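Local coordinates for Ral guanine nucleotide dissociation stimulator-like 2 (Mus musculus, PDB 4JGW), which probably acts as a guanine nucleotide exchange factor for small G proteins, here as its REM and CDC25-homology domains, and associates with GTP-bound Rap1A and H-Ras in vitro, at residues L199-D204 / Q448-G453; T211-E216 / V250-K255. One frame throughout, in Å; residues are numbered along the deposited sequence.

Contact 1: residues L199-D204 / Q448-G453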
ATOM      1  N   LEU A 199      -5.940 -30.547   6.413  1.00 33.18           N
ATOM      2  CA  LEU A 199      -5.330 -31.503   7.340  1.00 32.95           C
ATOM      3  C   LEU A 199      -4.227 -32.345   6.698  1.00 32.74           C
ATOM      4  O   LEU A 199      -3.337 -32.834   7.389  1.00 32.97           O
ATOM      5  CB  LEU A 199      -6.405 -32.432   7.922  1.00 32.97           C
ATOM      6  CG  LEU A 199      -7.509 -31.844   8.808  1.00 32.84           C
ATOM      7  CD1 LEU A 199      -8.600 -32.874   9.049  1.00 32.60           C
ATOM      8  CD2 LEU A 199      -6.960 -31.324  10.138  1.00 32.77           C
ATOM      9  N   VAL A 200      -4.300 -32.506   5.378  1.00 32.59           N
ATOM     10  CA  VAL A 200      -3.378 -33.354   4.611  1.00 32.50           C
ATOM     11  C   VAL A 200      -1.974 -32.748   4.453  1.00 32.26           C
ATOM     12  O   VAL A 200      -0.994 -33.475   4.254  1.00 32.19           O
ATOM     13  CB  VAL A 200      -3.995 -33.723   3.227  1.00 32.50           C
ATOM     14  CG1 VAL A 200      -2.950 -34.266   2.258  1.00 32.85           C
ATOM     15  CG2 VAL A 200      -5.127 -34.732   3.404  1.00 32.67           C
ATOM     16  N   PHE A 201      -1.882 -31.424   4.549  1.00 31.93           N
ATOM     17  CA  PHE A 201      -0.600 -30.729   4.423  1.00 31.58           C
ATOM     18  C   PHE A 201      -0.075 -30.285   5.783  1.00 31.45           C
ATOM     19  O   PHE A 201      -0.845 -30.104   6.722  1.00 31.52           O
ATOM     20  CB  PHE A 201      -0.730 -29.516   3.499  1.00 31.61           C
ATOM     21  CG  PHE A 201      -1.368 -29.822   2.172  1.00 31.32           C
ATOM     22  CD1 PHE A 201      -2.680 -29.434   1.916  1.00 30.88           C
ATOM     23  CD2 PHE A 201      -0.660 -30.494   1.180  1.00 31.12           C
ATOM     24  CE1 PHE A 201      -3.279 -29.710   0.692  1.00 31.40           C
ATOM     25  CE2 PHE A 201      -1.245 -30.774  -0.050  1.00 31.16           C
ATOM     26  CZ  PHE A 201      -2.560 -30.383  -0.296  1.00 31.65           C
ATOM     27  N   LEU A 202       1.240 -30.116   5.884  1.00 31.21           N
ATOM     28  CA  LEU A 202       1.853 -29.603   7.105  1.00 31.02           C
ATOM     29  C   LEU A 202       1.569 -28.109   7.257  1.00 30.91           C
ATOM     30  O   LEU A 202       1.522 -27.376   6.265  1.00 30.86           O
ATOM     31  CB  LEU A 202       3.360 -29.894   7.118  1.00 31.05           C
ATOM     32  CG  LEU A 202       3.771 -31.350   7.380  1.00 30.83           C
ATOM     33  CD1 LEU A 202       5.185 -31.624   6.885  1.00 30.88           C
ATOM     34  CD2 LEU A 202       3.639 -31.718   8.856  1.00 30.75           C
ATOM     35  N   ALA A 203       1.371 -27.671   8.499  1.00 30.80           N
ATOM     36  CA  ALA A 203       0.921 -26.307   8.794  1.00 30.80           C
ATOM     37  C   ALA A 203       1.918 -25.233   8.371  1.00 30.81           C
ATOM     38  O   ALA A 203       1.523 -24.196   7.838  1.00 30.87           O
ATOM     39  CB  ALA A 203       0.581 -26.166  10.265  1.00 30.75           C
ATOM     40  N   ASP A 204       3.203 -25.484   8.613  1.00 30.81           N
ATOM     41  CA  ASP A 204       4.260 -24.564   8.196  1.00 30.82           C
ATOM     42  C   ASP A 204       4.320 -24.428   6.674  1.00 30.68           C
ATOM     43  O   ASP A 204       4.551 -23.335   6.158  1.00 30.88           O
ATOM     44  CB  ASP A 204       5.623 -24.971   8.778  1.00 30.85           C
ATOM     45  CG  ASP A 204       5.989 -26.418   8.481  1.00 31.06           C
ATOM     46  OD1 ASP A 204       5.149 -27.316   8.718  1.00 30.98           O
ATOM     47  OD2 ASP A 204       7.129 -26.657   8.025  1.00 30.72           O
ATOM     48  N   GLN A 448      -0.826 -25.399  -3.795  1.00 43.86           N
ATOM     49  CA  GLN A 448      -1.354 -24.374  -4.698  1.00 44.00           C
ATOM     50  C   GLN A 448      -2.585 -24.864  -5.462  1.00 44.06           C
ATOM     51  O   GLN A 448      -3.569 -24.133  -5.585  1.00 44.14           O
ATOM     52  CB  GLN A 448      -0.274 -23.883  -5.672  1.00 43.97           C
ATOM     53  CG  GLN A 448       0.823 -23.025  -5.035  1.00 44.08           C
ATOM     54  CD  GLN A 448       0.328 -21.676  -4.521  1.00 44.33           C
ATOM     55  OE1 GLN A 448      -0.675 -21.137  -4.995  1.00 44.45           O
ATOM     56  NE2 GLN A 448       1.042 -21.124  -3.550  1.00 44.40           N
ATOM     57  N   GLN A 449      -2.526 -26.102  -5.957  1.00 44.06           N
ATOM     58  CA  GLN A 449      -3.649 -26.713  -6.673  1.00 44.17           C
ATOM     59  C   GLN A 449      -4.879 -26.871  -5.772  1.00 43.99           C
ATOM     60  O   GLN A 449      -6.009 -26.659  -6.218  1.00 44.02           O
ATOM     61  CB  GLN A 449      -3.246 -28.062  -7.284  1.00 44.26           C
ATOM     62  CG  GLN A 449      -4.277 -28.646  -8.253  1.00 44.87           C
ATOM     63  CD  GLN A 449      -3.765 -29.854  -9.023  1.00 45.51           C
ATOM     64  OE1 GLN A 449      -3.085 -30.723  -8.471  1.00 45.84           O
ATOM     65  NE2 GLN A 449      -4.101 -29.917 -10.308  1.00 45.59           N
ATOM     66  N   TRP A 450      -4.650 -27.236  -4.511  1.00 43.81           N
ATOM     67  CA  TRP A 450      -5.723 -27.338  -3.522  1.00 43.71           C
ATOM     68  C   TRP A 450      -6.365 -25.976  -3.240  1.00 43.91           C
ATOM     69  O   TRP A 450      -7.592 -25.864  -3.188  1.00 43.92           O
ATOM     70  CB  TRP A 450      -5.212 -27.979  -2.226  1.00 43.47           C
ATOM     71  CG  TRP A 450      -6.197 -27.911  -1.089  1.00 42.80           C
ATOM     72  CD1 TRP A 450      -7.319 -28.671  -0.928  1.00 42.27           C
ATOM     73  CD2 TRP A 450      -6.145 -27.029   0.042  1.00 42.09           C
ATOM     74  NE1 TRP A 450      -7.970 -28.320   0.231  1.00 41.78           N
ATOM     75  CE2 TRP A 450      -7.273 -27.313   0.845  1.00 41.81           C
ATOM     76  CE3 TRP A 450      -5.256 -26.023   0.451  1.00 41.43           C
ATOM     77  CZ2 TRP A 450      -7.536 -26.631   2.038  1.00 41.37           C
ATOM     78  CZ3 TRP A 450      -5.519 -25.345   1.639  1.00 41.28           C
ATOM     79  CH2 TRP A 450      -6.650 -25.653   2.417  1.00 41.24           C
ATOM     80  N   LEU A 451      -5.529 -24.952  -3.065  1.00 44.13           N
ATOM     81  CA  LEU A 451      -5.995 -23.582  -2.834  1.00 44.44           C
ATOM     82  C   LEU A 451      -6.829 -23.038  -3.995  1.00 44.73           C
ATOM     83  O   LEU A 451      -7.792 -22.301  -3.781  1.00 44.65           O
ATOM     84  CB  LEU A 451      -4.812 -22.649  -2.554  1.00 44.33           C
ATOM     85  CG  LEU A 451      -4.146 -22.743  -1.179  1.00 44.20           C
ATOM     86  CD1 LEU A 451      -2.746 -22.154  -1.222  1.00 44.18           C
ATOM     87  CD2 LEU A 451      -4.989 -22.060  -0.105  1.00 44.15           C
ATOM     88  N   GLN A 452      -6.452 -23.415  -5.217  1.00 45.22           N
ATOM     89  CA  GLN A 452      -7.155 -23.002  -6.434  1.00 45.67           C
ATOM     90  C   GLN A 452      -8.518 -23.681  -6.590  1.00 45.87           C
ATOM     91  O   GLN A 452      -9.444 -23.102  -7.161  1.00 45.89           O
ATOM     92  CB  GLN A 452      -6.285 -23.280  -7.663  1.00 45.77           C
ATOM     93  CG  GLN A 452      -5.082 -22.348  -7.805  1.00 46.37           C
ATOM     94  CD  GLN A 452      -3.952 -22.940  -8.639  1.00 47.29           C
ATOM     95  OE1 GLN A 452      -3.961 -24.125  -8.982  1.00 47.89           O
ATOM     96  NE2 GLN A 452      -2.964 -22.109  -8.963  1.00 47.30           N
ATOM     97  N   GLY A 453      -8.633 -24.907  -6.083  1.00 46.14           N
ATOM     98  CA  GLY A 453      -9.871 -25.681  -6.187  1.00 46.48           C
ATOM     99  C   GLY A 453     -10.907 -25.341  -5.129  1.00 46.71           C
ATOM    100  O   GLY A 453     -12.050 -25.801  -5.198  1.00 46.73           O
TER
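Trp-450 reaches out from helix 445-453 and meets Phe-201, which stands in the turn leading into helix 203-219. From its root outward, the tryptophan is met atom by atom. CB lies 3.9 Å from Phe-201 CE1 and 4.1 Å from Phe-201 CZ, so the phenyl rim already rests against the base of the side chain. CG is next, again 3.9 Å from Phe-201 CE1. The fusion carbon Trp-450 CD2 keeps Phe-201 CE1 at 4.0 Å, and beyond that CE3 only grazes it. CG is anti to the backbone N (chi1 171°), which brings the indole up against Phe-201, and Phe-201 CE1 stands 3.7 Å above the indole plane, displaced toward the rim. Seen from the phenylalanine, Trp-450 CG lies at the ring edge, near its plane. The two planes are inclined at 53°, an oblique aromatic pair held by apolar contact alone. At the far side of the indole, NE1 gives its hydrogen to the backbone O of Asp-194, which fixes the ring's rotation from the other end. Phe-201 O accepts from Lys-293 on helix 284-303. Both aromatic side chains also touch Leu-206, so this small apolar cluster joins helix 445-453 to the first turns of helix 203-219 in the Ras-GEF region.

Contact 2: residues T211-E216 / V250-K255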
ATOM      1  N   THR A 211       1.794 -17.321   2.303  1.00 30.00           N
ATOM      2  CA  THR A 211       2.691 -16.166   2.304  1.00 30.27           C
ATOM      3  C   THR A 211       3.249 -15.857   0.911  1.00 30.57           C
ATOM      4  O   THR A 211       3.378 -14.690   0.542  1.00 30.65           O
ATOM      5  CB  THR A 211       3.832 -16.335   3.332  1.00 30.16           C
ATOM      6  OG1 THR A 211       3.274 -16.681   4.604  1.00 29.78           O
ATOM      7  CG2 THR A 211       4.628 -15.046   3.482  1.00 30.16           C
ATOM      8  N   LEU A 212       3.553 -16.901   0.139  1.00 30.77           N
ATOM      9  CA  LEU A 212       4.008 -16.735  -1.244  1.00 31.04           C
ATOM     10  C   LEU A 212       2.984 -15.972  -2.085  1.00 31.04           C
ATOM     11  O   LEU A 212       3.345 -15.070  -2.839  1.00 31.11           O
ATOM     12  CB  LEU A 212       4.311 -18.093  -1.885  1.00 31.15           C
ATOM     13  CG  LEU A 212       5.066 -18.105  -3.218  1.00 31.72           C
ATOM     14  CD1 LEU A 212       6.550 -17.800  -3.021  1.00 32.03           C
ATOM     15  CD2 LEU A 212       4.892 -19.444  -3.912  1.00 32.38           C
ATOM     16  N   LEU A 213       1.712 -16.339  -1.945  1.00 31.10           N
ATOM     17  CA  LEU A 213       0.629 -15.671  -2.662  1.00 31.13           C
ATOM     18  C   LEU A 213       0.409 -14.244  -2.152  1.00 31.13           C
ATOM     19  O   LEU A 213       0.245 -13.317  -2.949  1.00 31.10           O
ATOM     20  CB  LEU A 213      -0.668 -16.483  -2.569  1.00 31.20           C
ATOM     21  CG  LEU A 213      -0.727 -17.850  -3.263  1.00 31.33           C
ATOM     22  CD1 LEU A 213      -1.871 -18.679  -2.701  1.00 31.43           C
ATOM     23  CD2 LEU A 213      -0.854 -17.718  -4.779  1.00 31.11           C
ATOM     24  N   ASP A 214       0.413 -14.078  -0.829  1.00 31.06           N
ATOM     25  CA  ASP A 214       0.251 -12.767  -0.200  1.00 31.21           C
ATOM     26  C   ASP A 214       1.399 -11.815  -0.529  1.00 31.33           C
ATOM     27  O   ASP A 214       1.168 -10.629  -0.787  1.00 31.22           O
ATOM     28  CB  ASP A 214       0.121 -12.899   1.322  1.00 31.07           C
ATOM     29  CG  ASP A 214      -1.189 -13.532   1.751  1.00 30.89           C
ATOM     30  OD1 ASP A 214      -2.212 -13.364   1.051  1.00 30.72           O
ATOM     31  OD2 ASP A 214      -1.192 -14.201   2.805  1.00 30.83           O
ATOM     32  N   ALA A 215       2.625 -12.340  -0.519  1.00 31.55           N
ATOM     33  CA  ALA A 215       3.828 -11.536  -0.753  1.00 31.91           C
ATOM     34  C   ALA A 215       3.870 -10.929  -2.150  1.00 32.12           C
ATOM     35  O   ALA A 215       4.111  -9.729  -2.293  1.00 32.18           O
ATOM     36  CB  ALA A 215       5.096 -12.352  -0.485  1.00 31.83           C
ATOM     37  N   GLU A 216       3.625 -11.749  -3.174  1.00 32.46           N
ATOM     38  CA  GLU A 216       3.686 -11.267  -4.556  1.00 32.91           C
ATOM     39  C   GLU A 216       2.598 -10.237  -4.866  1.00 32.88           C
ATOM     40  O   GLU A 216       2.825  -9.315  -5.650  1.00 32.86           O
ATOM     41  CB  GLU A 216       3.714 -12.416  -5.582  1.00 33.15           C
ATOM     42  CG  GLU A 216       2.451 -13.261  -5.690  1.00 34.22           C
ATOM     43  CD  GLU A 216       2.505 -14.281  -6.830  1.00 36.04           C
ATOM     44  OE1 GLU A 216       3.483 -14.271  -7.614  1.00 36.51           O
ATOM     45  OE2 GLU A 216       1.561 -15.094  -6.940  1.00 36.13           O
ATOM     46  N   VAL A 250      -7.113  -7.767  -1.394  1.00 33.98           N
ATOM     47  CA  VAL A 250      -8.297  -7.968  -0.556  1.00 33.86           C
ATOM     48  C   VAL A 250      -9.022  -9.262  -0.944  1.00 33.74           C
ATOM     49  O   VAL A 250      -9.509  -9.987  -0.074  1.00 33.68           O
ATOM     50  CB  VAL A 250      -9.259  -6.748  -0.614  1.00 33.92           C
ATOM     51  CG1 VAL A 250     -10.545  -7.015   0.168  1.00 33.92           C
ATOM     52  CG2 VAL A 250      -8.569  -5.497  -0.073  1.00 33.82           C
ATOM     53  N   THR A 251      -9.068  -9.544  -2.246  1.00 33.54           N
ATOM     54  CA  THR A 251      -9.690 -10.759  -2.769  1.00 33.40           C
ATOM     55  C   THR A 251      -9.025 -12.008  -2.183  1.00 33.24           C
ATOM     56  O   THR A 251      -9.715 -12.897  -1.681  1.00 33.41           O
ATOM     57  CB  THR A 251      -9.652 -10.801  -4.321  1.00 33.47           C
ATOM     58  OG1 THR A 251     -10.226  -9.599  -4.849  1.00 33.43           O
ATOM     59  CG2 THR A 251     -10.432 -12.000  -4.860  1.00 33.33           C
ATOM     60  N   GLN A 252      -7.693 -12.054  -2.235  1.00 32.94           N
ATOM     61  CA  GLN A 252      -6.920 -13.166  -1.680  1.00 32.68           C
ATOM     62  C   GLN A 252      -7.088 -13.275  -0.168  1.00 32.61           C
ATOM     63  O   GLN A 252      -7.233 -14.378   0.360  1.00 32.62           O
ATOM     64  CB  GLN A 252      -5.438 -13.047  -2.058  1.00 32.66           C
ATOM     65  CG  GLN A 252      -4.524 -14.151  -1.505  1.00 32.49           C
ATOM     66  CD  GLN A 252      -4.835 -15.542  -2.050  1.00 32.02           C
ATOM     67  OE1 GLN A 252      -5.361 -15.691  -3.150  1.00 32.39           O
ATOM     68  NE2 GLN A 252      -4.493 -16.563  -1.280  1.00 31.87           N
ATOM     69  N   PHE A 253      -7.074 -12.131   0.519  1.00 32.51           N
ATOM     70  CA  PHE A 253      -7.363 -12.082   1.952  1.00 32.37           C
ATOM     71  C   PHE A 253      -8.710 -12.741   2.260  1.00 32.54           C
ATOM     72  O   PHE A 253      -8.809 -13.551   3.185  1.00 32.45           O
ATOM     73  CB  PHE A 253      -7.342 -10.635   2.466  1.00 32.27           C
ATOM     74  CG  PHE A 253      -7.829 -10.481   3.885  1.00 31.69           C
ATOM     75  CD1 PHE A 253      -6.937 -10.541   4.950  1.00 31.12           C
ATOM     76  CD2 PHE A 253      -9.183 -10.270   4.155  1.00 31.14           C
ATOM     77  CE1 PHE A 253      -7.379 -10.397   6.261  1.00 31.07           C
ATOM     78  CE2 PHE A 253      -9.640 -10.131   5.462  1.00 30.93           C
ATOM     79  CZ  PHE A 253      -8.736 -10.195   6.519  1.00 31.08           C
ATOM     80  N   ASN A 254      -9.731 -12.388   1.476  1.00 32.65           N
ATOM     81  CA  ASN A 254     -11.078 -12.938   1.634  1.00 32.87           C
ATOM     82  C   ASN A 254     -11.171 -14.422   1.275  1.00 32.96           C
ATOM     83  O   ASN A 254     -11.969 -15.153   1.863  1.00 32.95           O
ATOM     84  CB  ASN A 254     -12.097 -12.133   0.817  1.00 32.96           C
ATOM     85  CG  ASN A 254     -12.344 -10.734   1.380  1.00 33.32           C
ATOM     86  OD1 ASN A 254     -12.121 -10.467   2.565  1.00 33.78           O
ATOM     87  ND2 ASN A 254     -12.825  -9.839   0.526  1.00 33.39           N
ATOM     88  N   LYS A 255     -10.357 -14.854   0.310  1.00 33.13           N
ATOM     89  CA  LYS A 255     -10.286 -16.266  -0.082  1.00 33.19           C
ATOM     90  C   LYS A 255      -9.722 -17.133   1.041  1.00 33.12           C
ATOM     91  O   LYS A 255     -10.207 -18.243   1.279  1.00 33.14           O
ATOM     92  CB  LYS A 255      -9.443 -16.448  -1.350  1.00 33.34           C
ATOM     93  CG  LYS A 255     -10.156 -16.092  -2.642  1.00 33.80           C
ATOM     94  CD  LYS A 255      -9.309 -16.456  -3.859  1.00 34.83           C
ATOM     95  CE  LYS A 255      -9.851 -15.798  -5.124  1.00 34.99           C
ATOM     96  NZ  LYS A 255      -9.012 -16.095  -6.322  1.00 35.33           N
TER
HETATM   97  O   HOH W   1      -2.659 -16.056   0.775  1.00 28.87           O
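Asp-214 OD2 is gripped by two donors from beyond this pair of segments, Ser-309 OG and Asn-306 ND2, while the other oxygen of the carboxylate faces Gln-252 across the gap. The setting is the largely helical catalytic core of the CDC25-homology domain, where helix 203-219 packs beside helix 244-264; the backbones come closest at Asp-214 and Gln-252, whose CA atoms are 7.3 Å apart. No direct hydrogen bond joins the segments. A water does the bridging: it accepts from Gln-252 NE2 at 2.8 Å and donates a weak bond to Asp-214 OD1 at 2.7 Å. The buried carboxylate thus has partners at both oxygens, two protein groups at OD2 and a weak water bond at OD1. Gln-252 sends CG out anti to its backbone N (chi1 179°), then bends at chi2 (65°), which leaves CG against the aspartate and brings the amide nitrogen alongside Leu-213. The carboxylate and amide planes are turned 63° apart. At the bend, the methylene Gln-252 CG rests 3.5 Å from Asp-214 OD1. Leu-213, one residue earlier, meets the same glutamine at about a right angle and also touches Gln-448 and Leu-451 of helix 445-453. Next to Gln-252, the ring of Phe-253 leads off to Tyr-390 and the side of helix 307-318. The amide nitrogen has a methyl near it as well as the water: Gln-252 NE2 lies 3.7 Å from Leu-213 CD1.

Starting from the N terminus, the chain runs through the four-stranded antiparallel sheet's first three strands and the REM helices before reaching residues 199-204, the first half of contact 1. It enters helix 203-219 at once, and residues 211-216 of that helix open contact 2, which closes soon after at residues 250-255 on helix 244-264. Contact 1 closes much later, at residues 448-453, so contact 2 is nested inside its long loop. The centres are 14 Å apart and helix 203-219 serves both. Between them, Leu-213 CD2 packs 3.4 Å from Gln-448 OE1, so helix 445-453 meets the helix that contact 2 pairs with helix 244-264.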